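Local coordinates for ferrous IRON transport protein B homolog (Methanocaldococcus jannaschii, PDB 2WJI), which probably transports ferrous iron across the cell membrane in a GTP-driven uptake system, its N-terminal G domain, described here, binding the guanine nucleotide, at residues I6-N11 and V54-G59; K16-N21 and L144-K149; L84-V89 and L112-K117. All coordinates share one frame; numbering follows the deposited sequence.

Contact 1. Residues I6-N11 and V54-G59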
loop_
_atom_site.group_PDB
_atom_site.type_symbol
_atom_site.label_atom_id
_atom_site.label_comp_id
_atom_site.label_asym_id
_atom_site.label_seq_id
_atom_site.Cartn_x
_atom_site.Cartn_y
_atom_site.Cartn_z
ATOM N N ILE A 6 -0.813 10.036 2.943
ATOM C CA ILE A 6 -0.446 8.675 2.566
ATOM C C ILE A 6 -1.279 8.210 1.375
ATOM O O ILE A 6 -2.492 8.427 1.350
ATOM C CB ILE A 6 -0.690 7.709 3.771
ATOM C CG1 ILE A 6 -0.145 8.322 5.064
ATOM C CG2 ILE A 6 -0.090 6.344 3.518
ATOM C CD1 ILE A 6 1.354 8.205 5.211
ATOM N N ALA A 7 -0.636 7.583 0.387
ATOM C CA ALA A 7 -1.345 7.006 -0.752
ATOM C C ALA A 7 -1.149 5.499 -0.798
ATOM O O ALA A 7 -0.036 5.019 -0.592
ATOM C CB ALA A 7 -0.855 7.627 -2.064
ATOM N N LEU A 8 -2.233 4.770 -1.068
ATOM C CA LEU A 8 -2.180 3.333 -1.311
ATOM C C LEU A 8 -2.123 3.106 -2.820
ATOM O O LEU A 8 -2.904 3.694 -3.577
ATOM C CB LEU A 8 -3.423 2.644 -0.743
ATOM C CG LEU A 8 -3.795 3.002 0.702
ATOM C CD1 LEU A 8 -5.050 2.255 1.155
ATOM C CD2 LEU A 8 -2.630 2.733 1.648
ATOM N N ILE A 9 -1.201 2.265 -3.264
ATOM C CA ILE A 9 -1.102 1.989 -4.693
ATOM C C ILE A 9 -0.681 0.554 -4.882
ATOM O O ILE A 9 0.037 -0.001 -4.044
ATOM C CB ILE A 9 -0.112 2.941 -5.404
ATOM C CG1 ILE A 9 -0.332 2.912 -6.928
ATOM C CG2 ILE A 9 1.329 2.589 -5.052
ATOM C CD1 ILE A 9 0.509 3.922 -7.683
ATOM N N GLY A 10 -1.170 -0.067 -5.953
ATOM C CA GLY A 10 -0.875 -1.459 -6.237
ATOM C C GLY A 10 -1.700 -2.031 -7.390
ATOM O O GLY A 10 -2.663 -1.419 -7.846
ATOM N N ASN A 11 -1.317 -3.213 -7.850
ATOM C CA ASN A 11 -2.046 -3.933 -8.905
ATOM C C ASN A 11 -3.533 -4.121 -8.603
ATOM O O ASN A 11 -3.938 -4.182 -7.440
ATOM C CB ASN A 11 -1.424 -5.317 -9.115
ATOM C CG ASN A 11 -0.036 -5.256 -9.713
ATOM O OD1 ASN A 11 0.465 -4.181 -10.058
ATOM N ND2 ASN A 11 0.604 -6.414 -9.830
ATOM N N VAL A 54 -5.439 9.195 4.233
ATOM C CA VAL A 54 -5.195 8.105 3.297
ATOM C C VAL A 54 -5.999 8.288 2.016
ATOM O O VAL A 54 -7.199 8.585 2.053
ATOM C CB VAL A 54 -5.542 6.744 3.921
ATOM C CG1 VAL A 54 -5.171 5.603 2.973
ATOM C CG2 VAL A 54 -4.847 6.572 5.273
ATOM N N VAL A 55 -5.327 8.116 0.882
ATOM C CA VAL A 55 -5.997 8.100 -0.411
ATOM C C VAL A 55 -5.715 6.780 -1.122
ATOM O O VAL A 55 -4.568 6.321 -1.169
ATOM C CB VAL A 55 -5.565 9.286 -1.301
ATOM C CG1 VAL A 55 -4.081 9.219 -1.586
ATOM C CG2 VAL A 55 -6.353 9.290 -2.599
ATOM N N ASP A 56 -6.772 6.175 -1.660
ATOM C CA ASP A 56 -6.694 4.888 -2.330
ATOM C C ASP A 56 -6.664 5.169 -3.827
ATOM O O ASP A 56 -7.663 5.608 -4.397
ATOM C CB ASP A 56 -7.921 4.054 -1.964
ATOM C CG ASP A 56 -7.774 2.577 -2.331
ATOM O OD1 ASP A 56 -6.739 2.195 -2.914
ATOM O OD2 ASP A 56 -8.705 1.792 -2.027
ATOM N N LEU A 57 -5.510 4.945 -4.449
ATOM C CA LEU A 57 -5.334 5.219 -5.873
ATOM C C LEU A 57 -5.814 4.046 -6.714
ATOM O O LEU A 57 -5.779 2.885 -6.263
ATOM C CB LEU A 57 -3.867 5.545 -6.196
ATOM C CG LEU A 57 -3.278 6.804 -5.543
ATOM C CD1 LEU A 57 -1.764 6.871 -5.742
ATOM C CD2 LEU A 57 -3.943 8.070 -6.077
ATOM N N PRO A 58 -6.271 4.345 -7.941
ATOM C CA PRO A 58 -6.774 3.327 -8.862
ATOM C C PRO A 58 -5.732 2.244 -9.101
ATOM O O PRO A 58 -4.539 2.550 -9.215
ATOM C CB PRO A 58 -7.019 4.114 -10.159
ATOM C CG PRO A 58 -7.185 5.538 -9.728
ATOM C CD PRO A 58 -6.309 5.702 -8.524
ATOM N N GLY A 59 -6.183 0.996 -9.166
ATOM C CA GLY A 59 -5.304 -0.133 -9.409
ATOM C C GLY A 59 -4.574 -0.003 -10.731
ATOM O O GLY A 59 -5.185 0.267 -11.774
HETATM O O HOH W 1 -3.273 1.744 -6.888
#
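In the central sheet of the G domain, I6, A7 and L8 pair in parallel with V54, V55 and D56, and both strands run on into loops. I6 O accepts from V55 N (2.9 Å), V55 O from L8 N (2.8 Å), and L8 O from L57 N (3.0 Å), the last bond continuing the pairing one residue past the second strand. On one face V55 CG1 sits between its own backbone N and carbonyl carbon (chi1 61°), which lays it 3.6 Å from A7 CB; alanine is small enough here for L57 CD1 to reach the same methyl, and Y76 of helix 68-80 packs over all three. G10 opens the P-loop, while D56 to G59 form the DxxG motif, predicted to bind GTP. On the other face V54 CG1 meets L8 CG at 3.7 Å, both beneath F20 of helix 16-24. D56, with CG anti to its backbone N (chi1 -166°), turns its carboxylate so that its nearest atom is about 5 Å from the magnesium ion. Past the strands the chains part around a water, which accepts from G10 N (2.9 Å) and lies near P58 O. They close up again where G59, lacking a side chain, brings CA 3.3 Å from G10 O, a CA-H...O contact.

Contact 2. Residues K16-N21 and L144-K149. With MG (magnesium ion), chain D; GNP (phosphoaminophosphonic acid-guanylate ester), chain C.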
loop_
_atom_site.group_PDB
_atom_site.type_symbol
_atom_site.label_atom_id
_atom_site.label_comp_id
_atom_site.label_asym_id
_atom_site.label_seq_id
_atom_site.Cartn_x
_atom_site.Cartn_y
_atom_site.Cartn_z
ATOM N N LYS A 16 -6.379 -3.411 -1.956
ATOM C CA LYS A 16 -6.302 -1.999 -1.622
ATOM C C LYS A 16 -7.503 -1.552 -0.791
ATOM O O LYS A 16 -7.333 -0.942 0.259
ATOM C CB LYS A 16 -6.146 -1.131 -2.874
ATOM C CG LYS A 16 -4.840 -1.356 -3.624
ATOM C CD LYS A 16 -4.734 -0.425 -4.852
ATOM C CE LYS A 16 -5.843 -0.686 -5.874
ATOM N NZ LYS A 16 -5.803 -2.075 -6.426
ATOM N N SER A 17 -8.711 -1.856 -1.259
ATOM C CA SER A 17 -9.919 -1.443 -0.544
ATOM C C SER A 17 -10.022 -2.102 0.828
ATOM O O SER A 17 -10.408 -1.453 1.799
ATOM C CB SER A 17 -11.171 -1.764 -1.359
ATOM O OG SER A 17 -11.315 -0.868 -2.440
ATOM N N THR A 18 -9.685 -3.389 0.893
ATOM C CA THR A 18 -9.704 -4.146 2.147
ATOM C C THR A 18 -8.810 -3.467 3.188
ATOM O O THR A 18 -9.193 -3.294 4.349
ATOM C CB THR A 18 -9.236 -5.602 1.929
ATOM O OG1 THR A 18 -10.106 -6.253 0.996
ATOM C CG2 THR A 18 -9.246 -6.387 3.244
ATOM N N ILE A 19 -7.618 -3.069 2.760
ATOM C CA ILE A 19 -6.693 -2.376 3.643
ATOM C C ILE A 19 -7.168 -0.957 3.963
ATOM O O ILE A 19 -7.075 -0.520 5.106
ATOM C CB ILE A 19 -5.261 -2.392 3.073
ATOM C CG1 ILE A 19 -4.681 -3.801 3.227
ATOM C CG2 ILE A 19 -4.387 -1.344 3.762
ATOM C CD1 ILE A 19 -3.491 -4.097 2.335
ATOM N N PHE A 20 -7.703 -0.253 2.967
ATOM C CA PHE A 20 -8.259 1.078 3.195
ATOM C C PHE A 20 -9.357 1.054 4.268
ATOM O O PHE A 20 -9.300 1.831 5.223
ATOM C CB PHE A 20 -8.784 1.684 1.887
ATOM C CG PHE A 20 -9.322 3.077 2.032
ATOM C CD1 PHE A 20 -8.475 4.177 1.959
ATOM C CD2 PHE A 20 -10.677 3.295 2.223
ATOM C CE1 PHE A 20 -8.974 5.463 2.082
ATOM C CE2 PHE A 20 -11.178 4.580 2.356
ATOM C CZ PHE A 20 -10.324 5.665 2.279
ATOM N N ASN A 21 -10.342 0.165 4.125
ATOM C CA ASN A 21 -11.372 0.010 5.163
ATOM C C ASN A 21 -10.784 -0.330 6.525
ATOM O O ASN A 21 -11.170 0.244 7.540
ATOM C CB ASN A 21 -12.389 -1.081 4.797
ATOM C CG ASN A 21 -13.127 -1.628 6.031
ATOM O OD1 ASN A 21 -12.815 -2.714 6.529
ATOM N ND2 ASN A 21 -14.095 -0.866 6.535
ATOM N N LEU A 144 1.164 -8.906 5.892
ATOM C CA LEU A 144 -0.159 -8.909 6.499
ATOM C C LEU A 144 -1.179 -9.764 5.766
ATOM O O LEU A 144 -0.936 -10.235 4.656
ATOM C CB LEU A 144 -0.680 -7.481 6.674
ATOM C CG LEU A 144 -0.961 -6.611 5.453
ATOM C CD1 LEU A 144 -1.839 -5.444 5.846
ATOM C CD2 LEU A 144 0.330 -6.121 4.813
ATOM N N SER A 145 -2.318 -9.974 6.415
ATOM C CA SER A 145 -3.462 -10.607 5.777
ATOM C C SER A 145 -4.676 -9.754 6.103
ATOM O O SER A 145 -5.333 -9.962 7.129
ATOM C CB SER A 145 -3.655 -12.036 6.284
ATOM O OG SER A 145 -2.478 -12.802 6.096
ATOM N N ALA A 146 -4.967 -8.801 5.228
ATOM C CA ALA A 146 -5.933 -7.749 5.522
ATOM C C ALA A 146 -7.374 -8.226 5.667
ATOM O O ALA A 146 -8.149 -7.648 6.442
ATOM C CB ALA A 146 -5.845 -6.650 4.480
ATOM N N ALA A 147 -7.737 -9.267 4.925
ATOM C CA ALA A 147 -9.081 -9.821 5.022
ATOM C C ALA A 147 -9.295 -10.524 6.367
ATOM O O ALA A 147 -10.431 -10.682 6.818
ATOM C CB ALA A 147 -9.353 -10.775 3.868
ATOM N N LYS A 148 -8.203 -10.956 6.995
ATOM C CA LYS A 148 -8.279 -11.554 8.330
ATOM C C LYS A 148 -7.955 -10.521 9.403
ATOM O O LYS A 148 -7.821 -10.854 10.585
ATOM C CB LYS A 148 -7.324 -12.743 8.457
ATOM C CG LYS A 148 -7.731 -13.961 7.650
ATOM C CD LYS A 148 -7.240 -15.244 8.312
ATOM C CE LYS A 148 -7.315 -16.401 7.339
ATOM N NZ LYS A 148 -8.498 -16.268 6.442
ATOM N N LYS A 149 -7.824 -9.269 8.973
ATOM C CA LYS A 149 -7.485 -8.155 9.853
ATOM C C LYS A 149 -6.264 -8.462 10.705
ATOM O O LYS A 149 -6.226 -8.153 11.894
ATOM C CB LYS A 149 -8.674 -7.776 10.733
ATOM C CG LYS A 149 -10.012 -7.887 10.025
ATOM C CD LYS A 149 -11.028 -6.922 10.607
ATOM C CE LYS A 149 -12.401 -7.573 10.728
ATOM N NZ LYS A 149 -12.695 -8.521 9.621
HETATM MG MG MG D . -10.536 -1.464 -4.618
HETATM P PG GNP C . -9.244 -3.114 -7.217
HETATM O O1G GNP C . -9.635 -1.810 -6.598
HETATM O O2G GNP C . -7.949 -3.045 -8.006
HETATM O O3G GNP C . -10.458 -3.445 -8.050
HETATM N N3B GNP C . -9.093 -4.252 -6.097
HETATM P PB GNP C . -8.490 -4.101 -4.620
HETATM O O1B GNP C . -7.024 -3.944 -4.701
HETATM O O2B GNP C . -9.206 -3.022 -3.940
HETATM O O3A GNP C . -8.762 -5.404 -3.851
HETATM P PA GNP C . -9.850 -5.656 -2.779
HETATM O O1A GNP C . -9.374 -5.136 -1.471
HETATM O O2A GNP C . -11.186 -5.197 -3.225
HETATM O "O5'" GNP C . -9.909 -7.215 -2.639
HETATM C "C5'" GNP C . -9.656 -8.033 -3.774
HETATM C "C4'" GNP C . -9.896 -9.489 -3.419
HETATM O "O4'" GNP C . -8.785 -10.018 -2.647
HETATM C "C3'" GNP C . -11.151 -9.744 -2.591
HETATM O "O3'" GNP C . -11.701 -11.006 -2.948
HETATM C "C2'" GNP C . -10.601 -9.801 -1.181
HETATM O "O2'" GNP C . -11.403 -10.595 -0.334
HETATM C "C1'" GNP C . -9.279 -10.511 -1.426
HETATM N N9 GNP C . -8.333 -10.252 -0.353
HETATM C C8 GNP C . -8.011 -9.026 0.182
HETATM N N7 GNP C . -7.138 -9.111 1.150
HETATM C C5 GNP C . -6.880 -10.477 1.271
HETATM C C6 GNP C . -6.019 -11.177 2.151
HETATM O O6 GNP C . -5.287 -10.714 3.041
HETATM N N1 GNP C . -6.056 -12.558 1.940
HETATM C C2 GNP C . -6.833 -13.186 0.991
HETATM N N2 GNP C . -6.738 -14.527 0.933
HETATM N N3 GNP C . -7.640 -12.537 0.157
HETATM C C4 GNP C . -7.615 -11.193 0.353
HETATM O O HOH W 2 -12.353 -3.155 -4.495
HETATM O O HOH W 3 -12.214 -0.155 -5.325
HETATM O O HOH W 4 -9.048 0.265 -4.136
#
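The guanine ring of the nucleotide is packed on both faces: A147 CB sits over one, 3.6 Å from C5, and K117 takes the other. At the ring's edge O6 lies 2.9 Å from A146 N and takes a weak, though nearly straight, hydrogen bond from A147 N (3.4 Å). The G5 residues S145, A146 and A147 thus bring backbone N-H groups to the O6 edge of the base. T18 joins the loop to the phosphates. With OG1 anti to its carbonyl carbon (chi1 -60°), the hydroxyl donates to O1A of the nucleotide's alpha phosphate at 2.8 Å, while its other branch, CG2, reaches A146 CB at 3.6 Å. A146 CB is also pressed by I19 CG1 at 3.3 Å, tighter than normal van der Waals contact, and the small alanine suits this place; the L144 side chain slants across that of I19, CD1 to CD1. At the start of the helix the P-loop residues hold the phosphates. The K16 chain bends at its last two torsions (chi3 -62°, chi4 -61°), curling NZ back to beta-phosphate O1B (2.8 Å) and gamma-phosphate O2G, and K16 N grips O1B as well. S17 OG binds the magnesium ion at 2.4 Å, its six ligands completed by nucleotide O1G and O2B and three waters. Helix 16-24 packs on strands 50-56, 84-90 and 111-116, through D56, I88 and N116 among others, while the 144-149 loop links strand 141-143 to helix 152-162.

Contact 3. Residues L84-V89 and L112-K117. With GNP (phosphoaminophosphonic acid-guanylate ester), chain C.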
loop_
_atom_site.group_PDB
_atom_site.type_symbol
_atom_site.label_atom_id
_atom_site.label_comp_id
_atom_site.label_asym_id
_atom_site.label_seq_id
_atom_site.Cartn_x
_atom_site.Cartn_y
_atom_site.Cartn_z
ATOM N N LEU A 84 4.156 9.459 2.140
ATOM C CA LEU A 84 4.499 8.044 2.035
ATOM C C LEU A 84 3.632 7.387 0.976
ATOM O O LEU A 84 2.427 7.635 0.909
ATOM C CB LEU A 84 4.304 7.330 3.392
ATOM C CG LEU A 84 4.552 5.814 3.436
ATOM C CD1 LEU A 84 5.982 5.487 3.037
ATOM C CD2 LEU A 84 4.234 5.206 4.816
ATOM N N VAL A 85 4.249 6.561 0.139
ATOM C CA VAL A 85 3.491 5.724 -0.777
ATOM C C VAL A 85 3.522 4.309 -0.221
ATOM O O VAL A 85 4.598 3.727 -0.048
ATOM C CB VAL A 85 4.064 5.765 -2.210
ATOM C CG1 VAL A 85 3.386 4.718 -3.099
ATOM C CG2 VAL A 85 3.900 7.161 -2.813
ATOM N N VAL A 86 2.347 3.775 0.101
ATOM C CA VAL A 86 2.249 2.416 0.600
ATOM C C VAL A 86 1.944 1.501 -0.586
ATOM O O VAL A 86 0.817 1.462 -1.092
ATOM C CB VAL A 86 1.166 2.268 1.701
ATOM C CG1 VAL A 86 1.059 0.830 2.148
ATOM C CG2 VAL A 86 1.484 3.150 2.903
ATOM N N ASN A 87 2.962 0.784 -1.047
ATOM C CA ASN A 87 2.811 -0.080 -2.209
ATOM C C ASN A 87 2.312 -1.442 -1.739
ATOM O O ASN A 87 3.044 -2.211 -1.092
ATOM C CB ASN A 87 4.138 -0.179 -2.971
ATOM C CG ASN A 87 4.057 -1.065 -4.209
ATOM O OD1 ASN A 87 2.986 -1.283 -4.794
ATOM N ND2 ASN A 87 5.212 -1.577 -4.621
ATOM N N ILE A 88 1.046 -1.718 -2.035
ATOM C CA ILE A 88 0.431 -2.975 -1.616
ATOM C C ILE A 88 0.684 -4.023 -2.681
ATOM O O ILE A 88 0.391 -3.806 -3.860
ATOM C CB ILE A 88 -1.077 -2.816 -1.372
ATOM C CG1 ILE A 88 -1.302 -1.820 -0.226
ATOM C CG2 ILE A 88 -1.711 -4.177 -1.064
ATOM C CD1 ILE A 88 -2.677 -1.197 -0.201
ATOM N N VAL A 89 1.250 -5.147 -2.262
ATOM C CA VAL A 89 1.613 -6.217 -3.175
ATOM C C VAL A 89 1.021 -7.555 -2.725
ATOM O O VAL A 89 0.855 -7.804 -1.528
ATOM C CB VAL A 89 3.150 -6.330 -3.307
ATOM C CG1 VAL A 89 3.757 -4.965 -3.622
ATOM C CG2 VAL A 89 3.752 -6.892 -2.047
ATOM N N LEU A 112 6.953 2.279 1.071
ATOM C CA LEU A 112 6.786 1.248 2.088
ATOM C C LEU A 112 5.949 0.132 1.482
ATOM O O LEU A 112 4.910 0.384 0.865
ATOM C CB LEU A 112 6.073 1.801 3.315
ATOM C CG LEU A 112 5.651 0.748 4.340
ATOM C CD1 LEU A 112 6.862 -0.028 4.810
ATOM C CD2 LEU A 112 4.941 1.392 5.531
ATOM N N LEU A 113 6.399 -1.101 1.667
ATOM C CA LEU A 113 5.771 -2.241 1.019
ATOM C C LEU A 113 4.857 -2.990 1.986
ATOM O O LEU A 113 5.300 -3.467 3.029
ATOM C CB LEU A 113 6.853 -3.177 0.484
ATOM C CG LEU A 113 6.667 -3.687 -0.942
ATOM C CD1 LEU A 113 6.328 -2.524 -1.844
ATOM C CD2 LEU A 113 7.928 -4.388 -1.426
ATOM N N ALA A 114 3.576 -3.069 1.642
ATOM C CA ALA A 114 2.622 -3.872 2.387
ATOM C C ALA A 114 2.365 -5.161 1.612
ATOM O O ALA A 114 1.772 -5.146 0.532
ATOM C CB ALA A 114 1.330 -3.097 2.614
ATOM N N LEU A 115 2.818 -6.269 2.189
ATOM C CA LEU A 115 2.804 -7.573 1.544
ATOM C C LEU A 115 1.580 -8.341 2.021
ATOM O O LEU A 115 1.588 -8.962 3.094
ATOM C CB LEU A 115 4.095 -8.312 1.895
ATOM C CG LEU A 115 4.389 -9.677 1.283
ATOM C CD1 LEU A 115 4.596 -9.576 -0.220
ATOM C CD2 LEU A 115 5.617 -10.257 1.955
ATOM N N ASN A 116 0.522 -8.259 1.224
ATOM C CA ASN A 116 -0.789 -8.760 1.585
ATOM C C ASN A 116 -1.032 -10.211 1.165
ATOM O O ASN A 116 -0.254 -10.799 0.412
ATOM C CB ASN A 116 -1.863 -7.850 0.986
ATOM C CG ASN A 116 -3.194 -7.975 1.698
ATOM O OD1 ASN A 116 -3.242 -8.280 2.887
ATOM N ND2 ASN A 116 -4.284 -7.723 0.979
ATOM N N LYS A 117 -2.122 -10.779 1.674
ATOM C CA LYS A 117 -2.538 -12.136 1.356
ATOM C C LYS A 117 -1.529 -13.178 1.836
ATOM O O LYS A 117 -1.331 -14.205 1.188
ATOM C CB LYS A 117 -2.817 -12.282 -0.148
ATOM C CG LYS A 117 -3.817 -11.254 -0.675
ATOM C CD LYS A 117 -4.292 -11.601 -2.091
ATOM C CE LYS A 117 -5.370 -10.627 -2.544
ATOM N NZ LYS A 117 -6.021 -11.041 -3.821
HETATM P PG GNP C . -9.244 -3.114 -7.217
HETATM O O1G GNP C . -9.635 -1.810 -6.598
HETATM O O2G GNP C . -7.949 -3.045 -8.006
HETATM O O3G GNP C . -10.458 -3.445 -8.050
HETATM N N3B GNP C . -9.093 -4.252 -6.097
HETATM P PB GNP C . -8.490 -4.101 -4.620
HETATM O O1B GNP C . -7.024 -3.944 -4.701
HETATM O O2B GNP C . -9.206 -3.022 -3.940
HETATM O O3A GNP C . -8.762 -5.404 -3.851
HETATM P PA GNP C . -9.850 -5.656 -2.779
HETATM O O1A GNP C . -9.374 -5.136 -1.471
HETATM O O2A GNP C . -11.186 -5.197 -3.225
HETATM O "O5'" GNP C . -9.909 -7.215 -2.639
HETATM C "C5'" GNP C . -9.656 -8.033 -3.774
HETATM C "C4'" GNP C . -9.896 -9.489 -3.419
HETATM O "O4'" GNP C . -8.785 -10.018 -2.647
HETATM C "C3'" GNP C . -11.151 -9.744 -2.591
HETATM O "O3'" GNP C . -11.701 -11.006 -2.948
HETATM C "C2'" GNP C . -10.601 -9.801 -1.181
HETATM O "O2'" GNP C . -11.403 -10.595 -0.334
HETATM C "C1'" GNP C . -9.279 -10.511 -1.426
HETATM N N9 GNP C . -8.333 -10.252 -0.353
HETATM C C8 GNP C . -8.011 -9.026 0.182
HETATM N N7 GNP C . -7.138 -9.111 1.150
HETATM C C5 GNP C . -6.880 -10.477 1.271
HETATM C C6 GNP C . -6.019 -11.177 2.151
HETATM O O6 GNP C . -5.287 -10.714 3.041
HETATM N N1 GNP C . -6.056 -12.558 1.940
HETATM C C2 GNP C . -6.833 -13.186 0.991
HETATM N N2 GNP C . -6.738 -14.527 0.933
HETATM N N3 GNP C . -7.640 -12.537 0.157
HETATM C C4 GNP C . -7.615 -11.193 0.353
#
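N116 N donates to V89 O at 2.8 Å, lying almost on the line of the C=O bond (C=O...N 177°), and so fixes the start of the NKxD motif (G4), which recognises guanine. N116 ND2 donates to V14 O of the P-loop and also lies 3.2 Å from N7 of the nucleotide; OD1 accepts from A146 N, so this one amide ties two nucleotide loops together. K117 takes a left-handed backbone conformation at the N-cap of the following helix, and its extended chain runs across the guanine face, CG 3.6 Å from C6, to let NZ donate to the ribose O4' (3.2 Å) and to N13 O. Behind these residues the two parallel strands are joined by four more backbone bonds, among them V89 N to A114 O at 2.8 Å; A114 N approaches N87 O from 38° above the carbonyl plane. V86, I88, L112 and A114 share one face, where the short A114 CB lies 4.0 Å from V86 CG1 and close to I88 CG1; I88 also packs on V14. On the other, V89 holds CG1 anti to its carbonyl carbon (chi1 -51°), which sets CG2 against L115 CD1 at 3.4 Å, closer than usual for two carbons. Helix 94-106 connects the strands as a beta-alpha-beta unit and packs over the face of N87, V89 and L115. Helix 152-162 meets L84 and L112 from the opposite face, and strand 3-9 flanks strand 84-90 in the sheet.

From the N terminus, strand 3-9 leads through the P-loop into helix 16-24, and contact 1 closes its loop when the chain returns along strand 50-56. Contact 2 opens inside that loop, at 16-21, but closes only at 144-149, so the two cross. Contact 3 begins after contact 1 has closed and lies wholly nested within the long loop of contact 2. The sheet joins contacts 1 and 3, since strand 3-9 is neighbour to 84-90, with A7 O and I9 O accepting from V86 N and I88 N. K16 reaches N11 O, and L144 N meets L115 O, tying contact 2 to both. Together the three bring phosphate and base loops around one nucleotide.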